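Local coordinates for cyclic UMP-AMP synthase (PDB 6E0K), which joins UTP and ATP into the cyclic dinucleotide 3',3'-cUAMP, the second messenger of a CBASS antiphage defence system, at residues E5-T17 with P188-L200. Numbering follows the deposited sequence.
Sequences ESQLERWSHQGAT and PTIRMFKNARTYL
Trp11 and Ser12 of the N-terminal segment, which holds the short helix 5-11, lie across helix 186-202 of this CD-NTase, the axes of 5-11 and 188-200 at 101°, and Arg191 and Asn195 of the long helix grip the carbonyls there. The Trp11 indole sits as a knob among Met192, Asn195, Ala196 and Tyr199. Ala196 CA stands over its six-membered ring, 4.0 Å from the centroid, while the Trp11 CZ2 corner lies 3.7 Å from Tyr199 CG, over that ring's face with the planes 50° apart. One turn earlier, Leu8 CB packs on Met192 SD at 3.9 Å. Asn195 ND2 gives Trp11 O a nearly straight hydrogen bond of 2.7 Å, and a water links the same nitrogen to His13 O. Side-on, Arg191 holds Ser12 O with two donors, NE at 2.7 Å and NH2 at 3.0 Å; the bend at chi3 (-55°) helps bring both to the one oxygen. Gln14 CB lies over one guanidinium face and Pro188 CA over the opposite one, both toward the rim, and Arg191 NH1 hydrogen-bonds Ser52 O. Gln14 NE2 hydrogen-bonds Asn54 OD1. Side chains of helix 186-202 thus take up the carbonyls of Trp11 and Ser12, tying the N-terminal segment to the helix that carries ATP-binding Lys194.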
# COMPACT_ATOMS: atom_id res chain seq x y z
N GLU A 5 4.29 -25.53 -12.03
CA GLU A 5 3.03 -24.82 -11.83
C GLU A 5 2.55 -24.93 -10.39
O GLU A 5 2.07 -23.94 -9.81
CB GLU A 5 1.97 -25.36 -12.78
CG GLU A 5 0.58 -24.79 -12.55
CD GLU A 5 0.40 -23.42 -13.16
OE1 GLU A 5 1.21 -23.06 -14.04
OE2 GLU A 5 -0.56 -22.71 -12.77
N SER A 6 2.67 -26.12 -9.79
CA SER A 6 2.20 -26.31 -8.42
C SER A 6 2.98 -25.46 -7.43
O SER A 6 2.42 -25.06 -6.40
CB SER A 6 2.32 -27.78 -8.03
OG SER A 6 3.66 -28.22 -8.17
N GLN A 7 4.26 -25.22 -7.69
CA GLN A 7 5.03 -24.32 -6.83
C GLN A 7 4.54 -22.89 -6.97
O GLN A 7 4.37 -22.19 -5.97
CB GLN A 7 6.52 -24.42 -7.16
CG GLN A 7 7.40 -23.51 -6.31
CD GLN A 7 7.34 -23.85 -4.84
OE1 GLN A 7 8.00 -24.80 -4.39
NE2 GLN A 7 6.55 -23.11 -4.08
N LEU A 8 4.34 -22.43 -8.20
CA LEU A 8 3.81 -21.08 -8.39
C LEU A 8 2.43 -20.94 -7.77
O LEU A 8 2.12 -19.91 -7.17
CB LEU A 8 3.77 -20.75 -9.88
CG LEU A 8 5.13 -20.81 -10.58
CD1 LEU A 8 4.93 -20.60 -12.07
CD2 LEU A 8 6.06 -19.75 -10.01
N GLU A 9 1.60 -21.98 -7.89
CA GLU A 9 0.26 -21.90 -7.32
C GLU A 9 0.31 -21.81 -5.79
O GLU A 9 -0.43 -21.03 -5.19
CB GLU A 9 -0.58 -23.11 -7.76
CG GLU A 9 -2.10 -22.93 -7.54
CD GLU A 9 -2.54 -23.18 -6.11
OE1 GLU A 9 -1.86 -23.94 -5.38
OE2 GLU A 9 -3.57 -22.60 -5.70
N ARG A 10 1.20 -22.58 -5.15
CA ARG A 10 1.37 -22.43 -3.71
C ARG A 10 1.80 -21.02 -3.34
O ARG A 10 1.30 -20.43 -2.37
CB ARG A 10 2.40 -23.45 -3.20
CG ARG A 10 1.85 -24.86 -3.02
CD ARG A 10 2.78 -25.70 -2.15
NE ARG A 10 4.10 -25.87 -2.76
CZ ARG A 10 4.37 -26.74 -3.72
NH1 ARG A 10 3.41 -27.53 -4.19
NH2 ARG A 10 5.59 -26.83 -4.23
N TRP A 11 2.73 -20.45 -4.10
CA TRP A 11 3.17 -19.09 -3.84
C TRP A 11 2.06 -18.07 -4.04
O TRP A 11 2.12 -16.98 -3.45
CB TRP A 11 4.35 -18.75 -4.76
CG TRP A 11 5.67 -19.33 -4.33
CD1 TRP A 11 6.01 -19.82 -3.11
CD2 TRP A 11 6.84 -19.43 -5.15
NE1 TRP A 11 7.33 -20.24 -3.11
CE2 TRP A 11 7.86 -20.01 -4.35
CE3 TRP A 11 7.13 -19.09 -6.47
CZ2 TRP A 11 9.14 -20.28 -4.85
CZ3 TRP A 11 8.41 -19.35 -6.97
CH2 TRP A 11 9.39 -19.93 -6.15
N SER A 12 1.03 -18.40 -4.82
CA SER A 12 -0.08 -17.48 -5.02
C SER A 12 -1.07 -17.45 -3.85
O SER A 12 -1.98 -16.62 -3.86
CB SER A 12 -0.86 -17.82 -6.30
OG SER A 12 -1.76 -18.91 -6.08
N HIS A 13 -0.93 -18.33 -2.86
CA HIS A 13 -1.92 -18.38 -1.79
C HIS A 13 -1.91 -17.10 -0.94
O HIS A 13 -0.87 -16.50 -0.69
CB HIS A 13 -1.67 -19.57 -0.87
CG HIS A 13 -1.90 -20.88 -1.54
ND1 HIS A 13 -1.55 -22.08 -0.95
CD2 HIS A 13 -2.45 -21.19 -2.74
CE1 HIS A 13 -1.87 -23.07 -1.76
NE2 HIS A 13 -2.42 -22.56 -2.85
N GLN A 14 -3.09 -16.74 -0.47
CA GLN A 14 -3.24 -15.61 0.44
C GLN A 14 -3.15 -16.09 1.88
O GLN A 14 -3.67 -17.15 2.23
CB GLN A 14 -4.59 -14.93 0.19
CG GLN A 14 -4.72 -13.55 0.86
CD GLN A 14 -6.10 -12.95 0.71
OE1 GLN A 14 -6.96 -13.48 -0.02
NE2 GLN A 14 -6.32 -11.84 1.39
N GLY A 15 -2.47 -15.30 2.71
CA GLY A 15 -2.54 -15.53 4.14
C GLY A 15 -3.94 -15.29 4.69
O GLY A 15 -4.79 -14.62 4.08
N ALA A 16 -4.19 -15.87 5.86
CA ALA A 16 -5.48 -15.67 6.49
C ALA A 16 -5.69 -14.20 6.83
O ALA A 16 -4.73 -13.47 7.11
CB ALA A 16 -5.59 -16.51 7.76
N THR A 17 -6.95 -13.76 6.81
CA THR A 17 -7.28 -12.37 7.09
C THR A 17 -8.21 -12.19 8.28
O THR A 17 -8.55 -11.04 8.59
CB THR A 17 -7.92 -11.69 5.88
OG1 THR A 17 -9.18 -12.30 5.58
CG2 THR A 17 -7.01 -11.75 4.66
N PRO A 188 -3.78 -12.84 -7.12
CA PRO A 188 -2.94 -14.04 -6.97
C PRO A 188 -1.58 -13.88 -7.60
O PRO A 188 -0.60 -14.44 -7.09
CB PRO A 188 -3.76 -15.15 -7.66
CG PRO A 188 -5.19 -14.66 -7.56
CD PRO A 188 -5.11 -13.16 -7.69
N THR A 189 -1.49 -13.14 -8.71
CA THR A 189 -0.19 -12.96 -9.36
C THR A 189 0.73 -12.10 -8.50
O THR A 189 1.92 -12.40 -8.36
CB THR A 189 -0.38 -12.36 -10.75
OG1 THR A 189 -1.11 -13.29 -11.56
CG2 THR A 189 0.97 -12.10 -11.42
N ILE A 190 0.20 -11.03 -7.90
CA ILE A 190 0.99 -10.24 -6.96
C ILE A 190 1.53 -11.13 -5.85
O ILE A 190 2.71 -11.07 -5.50
CB ILE A 190 0.15 -9.10 -6.38
CG1 ILE A 190 -0.15 -8.04 -7.44
CG2 ILE A 190 0.89 -8.46 -5.20
CD1 ILE A 190 -1.15 -7.00 -6.93
N ARG A 191 0.66 -11.98 -5.29
CA ARG A 191 1.10 -12.81 -4.18
C ARG A 191 2.15 -13.82 -4.63
O ARG A 191 3.12 -14.07 -3.90
CB ARG A 191 -0.09 -13.52 -3.54
CG ARG A 191 -1.09 -12.51 -2.96
CD ARG A 191 -2.17 -13.18 -2.10
NE ARG A 191 -2.87 -14.23 -2.84
CZ ARG A 191 -4.09 -14.12 -3.35
NH1 ARG A 191 -4.81 -13.02 -3.19
NH2 ARG A 191 -4.61 -15.16 -4.01
N MET A 192 1.98 -14.39 -5.82
CA MET A 192 2.98 -15.29 -6.39
C MET A 192 4.35 -14.62 -6.45
O MET A 192 5.35 -15.18 -6.00
CB MET A 192 2.55 -15.73 -7.78
CG MET A 192 3.59 -16.64 -8.46
SD MET A 192 3.24 -16.90 -10.20
CE MET A 192 3.56 -15.27 -10.89
N PHE A 193 4.41 -13.39 -6.97
CA PHE A 193 5.70 -12.72 -7.07
C PHE A 193 6.23 -12.32 -5.69
O PHE A 193 7.44 -12.39 -5.46
CB PHE A 193 5.60 -11.52 -8.00
CG PHE A 193 5.64 -11.89 -9.45
CD1 PHE A 193 6.77 -12.50 -9.99
CD2 PHE A 193 4.57 -11.61 -10.28
CE1 PHE A 193 6.81 -12.85 -11.34
CE2 PHE A 193 4.61 -11.94 -11.64
CZ PHE A 193 5.74 -12.58 -12.16
N LYS A 194 5.35 -11.90 -4.77
CA LYS A 194 5.81 -11.63 -3.41
C LYS A 194 6.43 -12.87 -2.78
O LYS A 194 7.48 -12.78 -2.12
CB LYS A 194 4.64 -11.13 -2.54
CG LYS A 194 4.29 -9.69 -2.76
CD LYS A 194 3.12 -9.36 -1.84
CE LYS A 194 2.78 -7.91 -1.81
NZ LYS A 194 1.93 -7.71 -0.59
N ASN A 195 5.77 -14.02 -2.90
CA ASN A 195 6.34 -15.24 -2.32
C ASN A 195 7.60 -15.69 -3.06
O ASN A 195 8.52 -16.23 -2.43
CB ASN A 195 5.29 -16.34 -2.31
CG ASN A 195 4.55 -16.43 -0.98
OD1 ASN A 195 5.14 -16.35 0.10
ND2 ASN A 195 3.24 -16.60 -1.06
N ALA A 196 7.66 -15.49 -4.38
CA ALA A 196 8.90 -15.79 -5.10
C ALA A 196 10.05 -14.93 -4.57
O ALA A 196 11.14 -15.43 -4.30
CB ALA A 196 8.69 -15.57 -6.59
N ARG A 197 9.80 -13.63 -4.41
CA ARG A 197 10.77 -12.71 -3.82
C ARG A 197 11.21 -13.18 -2.44
O ARG A 197 12.41 -13.26 -2.15
CB ARG A 197 10.15 -11.31 -3.75
CG ARG A 197 10.91 -10.28 -2.94
CD ARG A 197 9.93 -9.26 -2.37
NE ARG A 197 9.03 -9.92 -1.44
CZ ARG A 197 7.97 -9.37 -0.85
NH1 ARG A 197 7.60 -8.10 -1.06
NH2 ARG A 197 7.26 -10.12 -0.03
N THR A 198 10.25 -13.48 -1.56
CA THR A 198 10.57 -13.85 -0.19
C THR A 198 11.31 -15.19 -0.13
O THR A 198 12.22 -15.36 0.70
CB THR A 198 9.29 -13.87 0.64
OG1 THR A 198 8.80 -12.52 0.71
CG2 THR A 198 9.52 -14.40 2.05
N TYR A 199 10.96 -16.12 -1.01
CA TYR A 199 11.73 -17.36 -1.12
C TYR A 199 13.20 -17.08 -1.40
O TYR A 199 14.09 -17.69 -0.79
CB TYR A 199 11.11 -18.24 -2.21
CG TYR A 199 11.94 -19.42 -2.65
CD1 TYR A 199 12.79 -19.33 -3.74
CD2 TYR A 199 11.84 -20.63 -2.00
CE1 TYR A 199 13.54 -20.42 -4.15
CE2 TYR A 199 12.58 -21.72 -2.41
CZ TYR A 199 13.43 -21.60 -3.49
OH TYR A 199 14.17 -22.67 -3.90
N LEU A 200 13.48 -16.11 -2.29
CA LEU A 200 14.87 -15.79 -2.60
C LEU A 200 15.55 -15.06 -1.45
O LEU A 200 16.72 -15.34 -1.14
CB LEU A 200 14.92 -14.94 -3.88
CG LEU A 200 14.61 -15.71 -5.16
CD1 LEU A 200 14.48 -14.72 -6.29
CD2 LEU A 200 15.71 -16.71 -5.46
O HOH W 1 -4.32 -18.00 -5.46
O HOH W 2 1.18 -17.11 1.02